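Local coordinates for protein probable starch synthase 4, chloroplastic/amyloplastic (Arabidopsis thaliana, PDB 6GNE) that probably serves as a plastid starch synthase, a glycosyltransferase of the two-domain GT-B class, at residues F75-W85 against F96-F105; M404-I412 against L472-F481. One frame throughout, in Å; residues are numbered along the deposited sequence.

Interaction 1. Residues F75-W85 against F96-F105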
loop_
_atom_site.group_PDB
_atom_site.type_symbol
_atom_site.label_atom_id
_atom_site.label_comp_id
_atom_site.label_asym_id
_atom_site.label_seq_id
_atom_site.Cartn_x
_atom_site.Cartn_y
_atom_site.Cartn_z
ATOM N N PHE A 75 19.110 -20.950 8.989
ATOM C CA PHE A 75 19.757 -19.992 8.070
ATOM C C PHE A 75 21.242 -20.326 7.884
ATOM O O PHE A 75 21.924 -20.538 8.878
ATOM C CB PHE A 75 19.620 -18.570 8.595
ATOM C CG PHE A 75 19.513 -17.536 7.524
ATOM C CD1 PHE A 75 18.412 -17.518 6.655
ATOM C CD2 PHE A 75 20.480 -16.549 7.392
ATOM C CE1 PHE A 75 18.301 -16.550 5.671
ATOM C CE2 PHE A 75 20.369 -15.571 6.401
ATOM C CZ PHE A 75 19.279 -15.572 5.549
ATOM N N ASP A 76 21.731 -20.389 6.635
ATOM C CA ASP A 76 23.164 -20.676 6.330
ATOM C C ASP A 76 23.657 -21.960 7.005
ATOM O O ASP A 76 24.743 -21.976 7.580
ATOM C CB ASP A 76 24.089 -19.488 6.718
ATOM C CG ASP A 76 23.838 -18.215 5.862
ATOM O OD1 ASP A 76 23.675 -18.313 4.630
ATOM O OD2 ASP A 76 23.831 -17.100 6.419
ATOM N N GLY A 77 22.830 -23.010 6.980
ATOM C CA GLY A 77 23.173 -24.321 7.566
ATOM C C GLY A 77 23.137 -24.499 9.084
ATOM O O GLY A 77 23.336 -25.617 9.584
ATOM N N LYS A 78 22.893 -23.404 9.814
ATOM C CA LYS A 78 22.798 -23.390 11.282
ATOM C C LYS A 78 21.359 -23.082 11.700
ATOM O O LYS A 78 20.586 -22.520 10.915
ATOM C CB LYS A 78 23.717 -22.316 11.856
ATOM C CG LYS A 78 25.209 -22.636 11.769
ATOM C CD LYS A 78 26.075 -21.409 11.475
ATOM C CE LYS A 78 27.319 -21.329 12.378
ATOM N NZ LYS A 78 28.109 -22.607 12.530
ATOM N N LEU A 79 21.016 -23.479 12.924
ATOM C CA LEU A 79 19.759 -23.101 13.565
ATOM C C LEU A 79 19.970 -21.856 14.450
ATOM O O LEU A 79 21.016 -21.698 15.090
ATOM C CB LEU A 79 19.199 -24.272 14.382
ATOM C CG LEU A 79 18.963 -25.598 13.617
ATOM C CD1 LEU A 79 18.464 -26.693 14.563
ATOM C CD2 LEU A 79 18.003 -25.435 12.436
ATOM N N TYR A 80 18.981 -20.962 14.445
ATOM C CA TYR A 80 19.020 -19.722 15.233
ATOM C C TYR A 80 17.767 -19.531 16.060
ATOM O O TYR A 80 16.670 -19.903 15.644
ATOM C CB TYR A 80 19.220 -18.493 14.355
ATOM C CG TYR A 80 20.558 -18.472 13.695
ATOM C CD1 TYR A 80 20.760 -19.116 12.477
ATOM C CD2 TYR A 80 21.633 -17.817 14.285
ATOM C CE1 TYR A 80 22.009 -19.107 11.868
ATOM C CE2 TYR A 80 22.880 -17.788 13.677
ATOM C CZ TYR A 80 23.071 -18.439 12.479
ATOM O OH TYR A 80 24.317 -18.427 11.895
ATOM N N LYS A 81 17.943 -18.922 17.230
ATOM C CA LYS A 81 16.837 -18.678 18.151
ATOM C C LYS A 81 16.033 -17.464 17.748
ATOM O O LYS A 81 16.597 -16.466 17.307
ATOM C CB LYS A 81 17.363 -18.563 19.573
ATOM C CG LYS A 81 17.745 -19.936 20.100
ATOM C CD LYS A 81 18.316 -19.874 21.503
ATOM C CE LYS A 81 18.626 -21.281 21.996
ATOM N NZ LYS A 81 19.707 -21.249 23.022
ATOM N N ASN A 82 14.713 -17.581 17.870
ATOM C CA ASN A 82 13.789 -16.448 17.664
ATOM C C ASN A 82 12.868 -16.254 18.878
ATOM O O ASN A 82 12.208 -17.213 19.279
ATOM C CB ASN A 82 12.908 -16.706 16.437
ATOM C CG ASN A 82 13.701 -16.878 15.160
ATOM O OD1 ASN A 82 13.864 -17.981 14.670
ATOM N ND2 ASN A 82 14.179 -15.789 14.612
ATOM N N LYS A 83 12.843 -15.051 19.462
ATOM C CA LYS A 83 11.825 -14.667 20.466
ATOM C C LYS A 83 10.524 -14.391 19.721
ATOM O O LYS A 83 10.516 -13.621 18.780
ATOM C CB LYS A 83 12.189 -13.379 21.281
ATOM C CG LYS A 83 12.666 -13.581 22.711
ATOM C CD LYS A 83 13.979 -14.373 22.749
ATOM C CE LYS A 83 14.100 -15.444 23.863
ATOM N NZ LYS A 83 14.881 -14.985 25.046
ATOM N N ILE A 84 9.439 -15.017 20.163
ATOM C CA ILE A 84 8.114 -14.788 19.597
ATOM C C ILE A 84 7.316 -13.858 20.522
ATOM O O ILE A 84 7.266 -14.070 21.755
ATOM C CB ILE A 84 7.359 -16.118 19.399
ATOM C CG1 ILE A 84 8.223 -17.108 18.597
ATOM C CG2 ILE A 84 6.023 -15.903 18.696
ATOM C CD1 ILE A 84 8.831 -16.540 17.326
ATOM N N TRP A 85 6.708 -12.829 19.919
ATOM C CA TRP A 85 5.843 -11.908 20.646
ATOM C C TRP A 85 4.433 -12.034 20.104
ATOM O O TRP A 85 4.274 -12.299 18.921
ATOM C CB TRP A 85 6.320 -10.470 20.468
ATOM C CG TRP A 85 7.667 -10.169 21.021
ATOM C CD1 TRP A 85 8.863 -10.654 20.577
ATOM C CD2 TRP A 85 7.968 -9.312 22.123
ATOM N NE1 TRP A 85 9.881 -10.159 21.330
ATOM C CE2 TRP A 85 9.363 -9.325 22.285
ATOM C CE3 TRP A 85 7.197 -8.513 22.969
ATOM C CZ2 TRP A 85 10.008 -8.583 23.281
ATOM C CZ3 TRP A 85 7.824 -7.785 23.933
ATOM C CH2 TRP A 85 9.223 -7.839 24.099
ATOM N N PHE A 96 4.845 -11.322 16.267
ATOM C CA PHE A 96 6.039 -10.585 15.872
ATOM C C PHE A 96 7.267 -11.444 16.128
ATOM O O PHE A 96 7.480 -11.913 17.245
ATOM C CB PHE A 96 6.185 -9.303 16.685
ATOM C CG PHE A 96 4.984 -8.405 16.683
ATOM C CD1 PHE A 96 3.995 -8.556 17.631
ATOM C CD2 PHE A 96 4.877 -7.380 15.768
ATOM C CE1 PHE A 96 2.910 -7.711 17.652
ATOM C CE2 PHE A 96 3.788 -6.521 15.777
ATOM C CZ PHE A 96 2.798 -6.703 16.715
ATOM N N ILE A 97 8.082 -11.661 15.105
ATOM C CA ILE A 97 9.277 -12.496 15.239
ATOM C C ILE A 97 10.471 -11.599 15.537
ATOM O O ILE A 97 10.773 -10.692 14.767
ATOM C CB ILE A 97 9.507 -13.339 13.967
ATOM C CG1 ILE A 97 8.260 -14.199 13.664
ATOM C CG2 ILE A 97 10.704 -14.243 14.110
ATOM C CD1 ILE A 97 8.450 -15.152 12.487
ATOM N N GLU A 98 11.129 -11.844 16.666
ATOM C CA GLU A 98 12.385 -11.169 17.026
ATOM C C GLU A 98 13.591 -12.121 16.887
ATOM O O GLU A 98 13.847 -12.910 17.790
ATOM C CB GLU A 98 12.297 -10.612 18.444
ATOM C CG GLU A 98 13.393 -9.629 18.760
ATOM C CD GLU A 98 13.347 -9.052 20.159
ATOM O OE1 GLU A 98 12.571 -9.481 21.075
ATOM O OE2 GLU A 98 14.179 -8.148 20.328
ATOM N N PRO A 99 14.330 -12.053 15.762
ATOM C CA PRO A 99 15.470 -12.973 15.620
ATOM C C PRO A 99 16.640 -12.651 16.528
ATOM O O PRO A 99 16.909 -11.494 16.846
ATOM C CB PRO A 99 15.882 -12.824 14.152
ATOM C CG PRO A 99 14.686 -12.235 13.477
ATOM C CD PRO A 99 14.083 -11.315 14.513
ATOM N N GLN A 100 17.308 -13.707 16.958
ATOM C CA GLN A 100 18.505 -13.626 17.786
ATOM C C GLN A 100 19.578 -14.209 16.857
ATOM O O GLN A 100 20.083 -15.325 17.055
ATOM C CB GLN A 100 18.356 -14.471 19.074
ATOM C CG GLN A 100 17.030 -14.384 19.827
ATOM C CD GLN A 100 17.061 -13.447 21.012
ATOM O OE1 GLN A 100 17.115 -13.892 22.162
ATOM N NE2 GLN A 100 17.035 -12.147 20.733
ATOM N N HIS A 101 19.814 -13.506 15.761
ATOM C CA HIS A 101 20.860 -13.838 14.819
ATOM C C HIS A 101 21.849 -12.699 14.972
ATOM O O HIS A 101 21.432 -11.555 15.050
ATOM C CB HIS A 101 20.267 -13.875 13.401
ATOM C CG HIS A 101 21.248 -14.234 12.333
ATOM N ND1 HIS A 101 22.198 -13.349 11.877
ATOM C CD2 HIS A 101 21.416 -15.368 11.606
ATOM C CE1 HIS A 101 22.915 -13.920 10.925
ATOM N NE2 HIS A 101 22.462 -15.146 10.744
ATOM N N PRO A 102 23.166 -12.983 14.996
ATOM C CA PRO A 102 24.155 -11.896 15.256
ATOM C C PRO A 102 24.059 -10.661 14.335
ATOM O O PRO A 102 24.445 -9.583 14.740
ATOM C CB PRO A 102 25.521 -12.581 15.100
ATOM C CG PRO A 102 25.253 -13.982 14.688
ATOM C CD PRO A 102 23.800 -14.305 14.886
ATOM N N SER A 103 23.560 -10.834 13.113
ATOM C CA SER A 103 23.349 -9.738 12.137
ATOM C C SER A 103 22.220 -8.750 12.465
ATOM O O SER A 103 22.107 -7.718 11.806
ATOM C CB SER A 103 23.070 -10.302 10.733
ATOM O OG SER A 103 24.106 -11.145 10.261
ATOM N N LYS A 104 21.368 -9.074 13.437
ATOM C CA LYS A 104 20.400 -8.122 13.999
ATOM C C LYS A 104 19.498 -7.566 12.930
ATOM O O LYS A 104 19.432 -6.352 12.691
ATOM C CB LYS A 104 21.127 -7.010 14.759
ATOM C CG LYS A 104 21.813 -7.521 16.009
ATOM C CD LYS A 104 22.659 -6.395 16.652
ATOM C CE LYS A 104 22.565 -6.307 18.188
ATOM N NZ LYS A 104 21.802 -5.101 18.718
ATOM N N PHE A 105 18.795 -8.478 12.279
ATOM C CA PHE A 105 18.098 -8.148 11.059
ATOM C C PHE A 105 17.036 -7.080 11.239
ATOM O O PHE A 105 16.877 -6.236 10.367
ATOM C CB PHE A 105 17.469 -9.394 10.443
ATOM C CG PHE A 105 18.466 -10.420 9.963
ATOM C CD1 PHE A 105 19.484 -10.073 9.070
ATOM C CD2 PHE A 105 18.358 -11.750 10.371
ATOM C CE1 PHE A 105 20.398 -11.026 8.624
ATOM C CE2 PHE A 105 19.259 -12.699 9.925
ATOM C CZ PHE A 105 20.286 -12.335 9.046
#
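Y80 and H101 meet ring to ring, CD2 of H101 sitting over the centre of the phenol, 3.5 Å from Y80 CE2. The planes are inclined at 39°, so the imidazole leans over Y80. P102 CD and F105 CE2 lie against opposite faces of the imidazole, and S103 N donates to H101 ND1 over 3.1 Å, which helps to set the ring's rotation. F105 makes an offset edge-to-face pair with F75, F105 CZ 4.2 Å from F75 CE2, planes at 72°. This cluster lies at the open end of the antiparallel beta hairpin of strands 78-89 and 92-100 in the N-terminal GT-B half, F75 and F105 being just outside those strands. Further along the paired strands, K83 and E98 exchange two backbone bonds, K83 N to E98 O 2.9 Å and E98 N to K83 O 2.8 Å; W85 and F96 form the next hydrogen-bonded pair. On their face, E98 reaches out extended, CG opposite the backbone N (chi1 -166°), and OE1 takes the indole NE1 of W85 at 2.8 Å. The bent bond reaches the anti side of the carboxylate, out of its plane. K52 makes a cation-pi contact with the same indole.

Interaction 2. Residues M404-I412 against L472-F481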
loop_
_atom_site.group_PDB
_atom_site.type_symbol
_atom_site.label_atom_id
_atom_site.label_comp_id
_atom_site.label_asym_id
_atom_site.label_seq_id
_atom_site.Cartn_x
_atom_site.Cartn_y
_atom_site.Cartn_z
ATOM N N MET A 404 -8.668 7.232 -2.704
ATOM C CA MET A 404 -9.831 6.679 -2.038
ATOM C C MET A 404 -10.048 7.375 -0.686
ATOM O O MET A 404 -11.186 7.768 -0.364
ATOM C CB MET A 404 -9.689 5.180 -1.847
ATOM C CG MET A 404 -9.504 4.407 -3.149
ATOM S SD MET A 404 -9.484 2.628 -2.946
ATOM C CE MET A 404 -8.855 2.084 -4.513
ATOM N N ILE A 405 -8.964 7.581 0.061
ATOM C CA ILE A 405 -9.056 8.266 1.345
ATOM C C ILE A 405 -9.509 9.693 1.100
ATOM O O ILE A 405 -10.417 10.169 1.795
ATOM C CB ILE A 405 -7.709 8.276 2.127
ATOM C CG1 ILE A 405 -7.193 6.843 2.407
ATOM C CG2 ILE A 405 -7.830 9.035 3.447
ATOM C CD1 ILE A 405 -5.758 6.785 2.862
ATOM N N ALA A 406 -8.903 10.389 0.128
ATOM C CA ALA A 406 -9.325 11.751 -0.172
ATOM C C ALA A 406 -10.840 11.835 -0.425
ATOM O O ALA A 406 -11.529 12.648 0.191
ATOM C CB ALA A 406 -8.560 12.303 -1.356
ATOM N N MET A 407 -11.364 10.987 -1.302
ATOM C CA MET A 407 -12.796 11.014 -1.595
ATOM C C MET A 407 -13.670 10.671 -0.371
ATOM O O MET A 407 -14.748 11.231 -0.172
ATOM C CB MET A 407 -13.111 10.062 -2.738
ATOM C CG MET A 407 -12.645 10.599 -4.073
ATOM S SD MET A 407 -13.207 9.654 -5.475
ATOM C CE MET A 407 -12.117 8.239 -5.394
ATOM N N ARG A 408 -13.176 9.769 0.463
ATOM C CA ARG A 408 -13.841 9.434 1.707
ATOM C C ARG A 408 -13.967 10.666 2.606
ATOM O O ARG A 408 -14.963 10.803 3.293
ATOM C CB ARG A 408 -13.073 8.296 2.401
ATOM C CG ARG A 408 -13.523 7.877 3.789
ATOM C CD ARG A 408 -14.893 7.248 3.756
ATOM N NE ARG A 408 -15.155 6.532 5.003
ATOM C CZ ARG A 408 -16.355 6.313 5.549
ATOM N NH1 ARG A 408 -17.453 6.750 4.970
ATOM N NH2 ARG A 408 -16.446 5.616 6.683
ATOM N N TYR A 409 -12.964 11.542 2.576
ATOM C CA TYR A 409 -12.936 12.793 3.350
ATOM C C TYR A 409 -13.419 14.006 2.529
ATOM O O TYR A 409 -13.216 15.157 2.921
ATOM C CB TYR A 409 -11.509 13.031 3.913
ATOM C CG TYR A 409 -11.182 12.151 5.093
ATOM C CD1 TYR A 409 -11.042 10.786 4.949
ATOM C CD2 TYR A 409 -11.047 12.677 6.379
ATOM C CE1 TYR A 409 -10.760 9.968 6.046
ATOM C CE2 TYR A 409 -10.771 11.862 7.489
ATOM C CZ TYR A 409 -10.633 10.513 7.308
ATOM O OH TYR A 409 -10.359 9.687 8.353
ATOM N N GLY A 410 -14.066 13.745 1.401
ATOM C CA GLY A 410 -14.666 14.780 0.583
ATOM C C GLY A 410 -13.738 15.600 -0.305
ATOM O O GLY A 410 -14.213 16.570 -0.915
ATOM N N SER A 411 -12.445 15.243 -0.368
ATOM C CA SER A 411 -11.484 15.965 -1.200
ATOM C C SER A 411 -11.499 15.335 -2.594
ATOM O O SER A 411 -11.358 14.116 -2.721
ATOM C CB SER A 411 -10.085 15.917 -0.568
ATOM O OG SER A 411 -9.122 16.702 -1.263
ATOM N N ILE A 412 -11.661 16.157 -3.622
ATOM C CA ILE A 412 -11.888 15.671 -4.998
ATOM C C ILE A 412 -10.598 15.441 -5.758
ATOM O O ILE A 412 -9.788 16.340 -5.851
ATOM C CB ILE A 412 -12.753 16.652 -5.783
ATOM C CG1 ILE A 412 -14.094 16.867 -5.044
ATOM C CG2 ILE A 412 -12.985 16.157 -7.202
ATOM C CD1 ILE A 412 -14.866 15.589 -4.717
ATOM N N LEU A 472 -21.112 17.441 -5.610
ATOM C CA LEU A 472 -20.035 16.569 -6.020
ATOM C C LEU A 472 -19.310 16.005 -4.784
ATOM O O LEU A 472 -19.014 14.786 -4.749
ATOM C CB LEU A 472 -19.050 17.305 -6.953
ATOM C CG LEU A 472 -17.869 16.480 -7.469
ATOM C CD1 LEU A 472 -18.311 15.218 -8.220
ATOM C CD2 LEU A 472 -17.021 17.348 -8.385
ATOM N N VAL A 473 -19.057 16.869 -3.784
ATOM C CA VAL A 473 -18.469 16.456 -2.510
ATOM C C VAL A 473 -19.361 15.421 -1.812
ATOM O O VAL A 473 -18.880 14.341 -1.432
ATOM C CB VAL A 473 -18.225 17.651 -1.560
ATOM C CG1 VAL A 473 -17.765 17.180 -0.192
ATOM C CG2 VAL A 473 -17.176 18.604 -2.114
ATOM N N GLU A 474 -20.646 15.741 -1.666
ATOM C CA GLU A 474 -21.629 14.808 -1.070
ATOM C C GLU A 474 -21.650 13.428 -1.741
ATOM O O GLU A 474 -21.640 12.366 -1.082
ATOM C CB GLU A 474 -23.024 15.423 -1.099
ATOM C CG GLU A 474 -23.123 16.526 -0.059
ATOM C CD GLU A 474 -24.298 17.450 -0.215
ATOM O OE1 GLU A 474 -24.544 18.236 0.735
ATOM O OE2 GLU A 474 -24.953 17.389 -1.284
ATOM N N LYS A 475 -21.641 13.462 -3.062
ATOM C CA LYS A 475 -21.746 12.248 -3.848
ATOM C C LYS A 475 -20.541 11.349 -3.654
ATOM O O LYS A 475 -20.680 10.139 -3.484
ATOM C CB LYS A 475 -21.892 12.609 -5.328
ATOM C CG LYS A 475 -21.979 11.423 -6.253
ATOM C CD LYS A 475 -22.025 11.898 -7.675
ATOM C CE LYS A 475 -21.599 10.792 -8.616
ATOM N NZ LYS A 475 -21.324 11.440 -9.919
ATOM N N VAL A 476 -19.373 11.959 -3.711
ATOM C CA VAL A 476 -18.089 11.279 -3.607
ATOM C C VAL A 476 -17.893 10.688 -2.207
ATOM O O VAL A 476 -17.361 9.587 -2.041
ATOM C CB VAL A 476 -16.996 12.322 -4.014
ATOM C CG1 VAL A 476 -15.647 12.015 -3.491
ATOM C CG2 VAL A 476 -16.930 12.412 -5.520
ATOM N N MET A 477 -18.353 11.429 -1.200
ATOM C CA MET A 477 -18.338 10.954 0.187
ATOM C C MET A 477 -19.281 9.758 0.454
ATOM O O MET A 477 -19.072 9.060 1.429
ATOM C CB MET A 477 -18.635 12.098 1.152
ATOM C CG MET A 477 -17.479 13.081 1.282
ATOM S SD MET A 477 -17.680 14.336 2.587
ATOM C CE MET A 477 -17.530 13.198 3.976
ATOM N N SER A 478 -20.284 9.538 -0.403
ATOM C CA SER A 478 -21.220 8.405 -0.347
ATOM C C SER A 478 -20.811 7.157 -1.135
ATOM O O SER A 478 -21.547 6.185 -1.154
ATOM C CB SER A 478 -22.597 8.849 -0.836
ATOM O OG SER A 478 -23.033 9.964 -0.091
ATOM N N ILE A 479 -19.657 7.182 -1.782
ATOM C CA ILE A 479 -19.148 5.987 -2.475
ATOM C C ILE A 479 -18.589 4.973 -1.456
ATOM O O ILE A 479 -17.981 5.348 -0.468
ATOM C CB ILE A 479 -18.079 6.356 -3.526
ATOM C CG1 ILE A 479 -18.687 7.272 -4.604
ATOM C CG2 ILE A 479 -17.433 5.090 -4.146
ATOM C CD1 ILE A 479 -17.630 7.841 -5.548
ATOM N N ASP A 480 -18.850 3.689 -1.691
ATOM C CA ASP A 480 -18.354 2.611 -0.829
ATOM C C ASP A 480 -16.904 2.306 -1.224
ATOM O O ASP A 480 -16.647 1.734 -2.289
ATOM C CB ASP A 480 -19.247 1.352 -0.944
ATOM C CG ASP A 480 -18.858 0.244 0.047
ATOM O OD1 ASP A 480 -17.855 0.409 0.760
ATOM O OD2 ASP A 480 -19.571 -0.799 0.127
ATOM N N PHE A 481 -15.979 2.707 -0.356
ATOM C CA PHE A 481 -14.551 2.364 -0.495
ATOM C C PHE A 481 -14.118 1.241 0.429
ATOM O O PHE A 481 -12.948 0.895 0.472
ATOM C CB PHE A 481 -13.666 3.591 -0.250
ATOM C CG PHE A 481 -13.914 4.705 -1.204
ATOM C CD1 PHE A 481 -13.571 4.564 -2.542
ATOM C CD2 PHE A 481 -14.543 5.875 -0.785
ATOM C CE1 PHE A 481 -13.806 5.588 -3.449
ATOM C CE2 PHE A 481 -14.799 6.899 -1.703
ATOM C CZ PHE A 481 -14.425 6.756 -3.037
HETATM O O HOH W 1 -17.535 9.713 3.592
#
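M407 lies across V476 and F481, and its chain can be followed atom by atom. CB touches V476 CG1 at 3.3 Å and, on the ring side, F481 CZ at 3.6 Å. CG stays on the same valine methyl. SD still touches that methyl and makes an oblique Met-aromatic contact, 5.2 Å from the F481 ring centroid and 70° off the ring normal. There the chain bends (chi3 -76°), bringing CE back to F481, 3.6 Å from CZ. The phenyl ring is itself sandwiched: M404 O stands over one face, 3.9 Å from F481 CD2, and I479 CG2 over the other. I412 CD1 packs against both methyls of V476, CG1 thus being shared with M407. M477 lies against the turn after helix 402-408, its CG 3.4 Å from G410 CA and its CE near R408 O. G410, with positive phi, is the C-prime residue of a Schellman motif, S411 N bonding to A406 O and G410 N to M407 O. Helix 402-408 thus ends against helix 466-477 before the chain enters strand 412-416 of the C-terminal parallel sheet. R408 points its guanidinium to T266 O and W269 O. A water donates to R408 O at 2.8 Å and to M477 O at 2.7 Å, joining the last turns of the two helices. With no direct hydrogen bond between the segments, their cohesion rests on methyl, thioether and phenyl packing, and the water supplies a polar link at the border of a seam formed mainly by apolar side chains.

How the interactions relate
Interaction 1 and interaction 2 lie on opposite sides of the chain's centre, their own centres 45 Å apart and their nearest atoms about 21 Å apart, so neither touches the other. The hairpin of 75-85 and 96-105 belongs to the N-terminal half, in the starch synthase catalytic domain, whereas 404-412 and 472-481 pack in the C-terminal half. Interaction 2 is the one that borders the ligand site: I405 touches the bound adenosine-5'-diphosphate, and the M404 side chain is about 8 Å from that ligand and about 7 Å from the AC1 unit of a bound glycan. It packs on the helix that carries I405, whose own side chain turns away from 472-481, while interaction 1 is centred about 27 Å from the chain's centre.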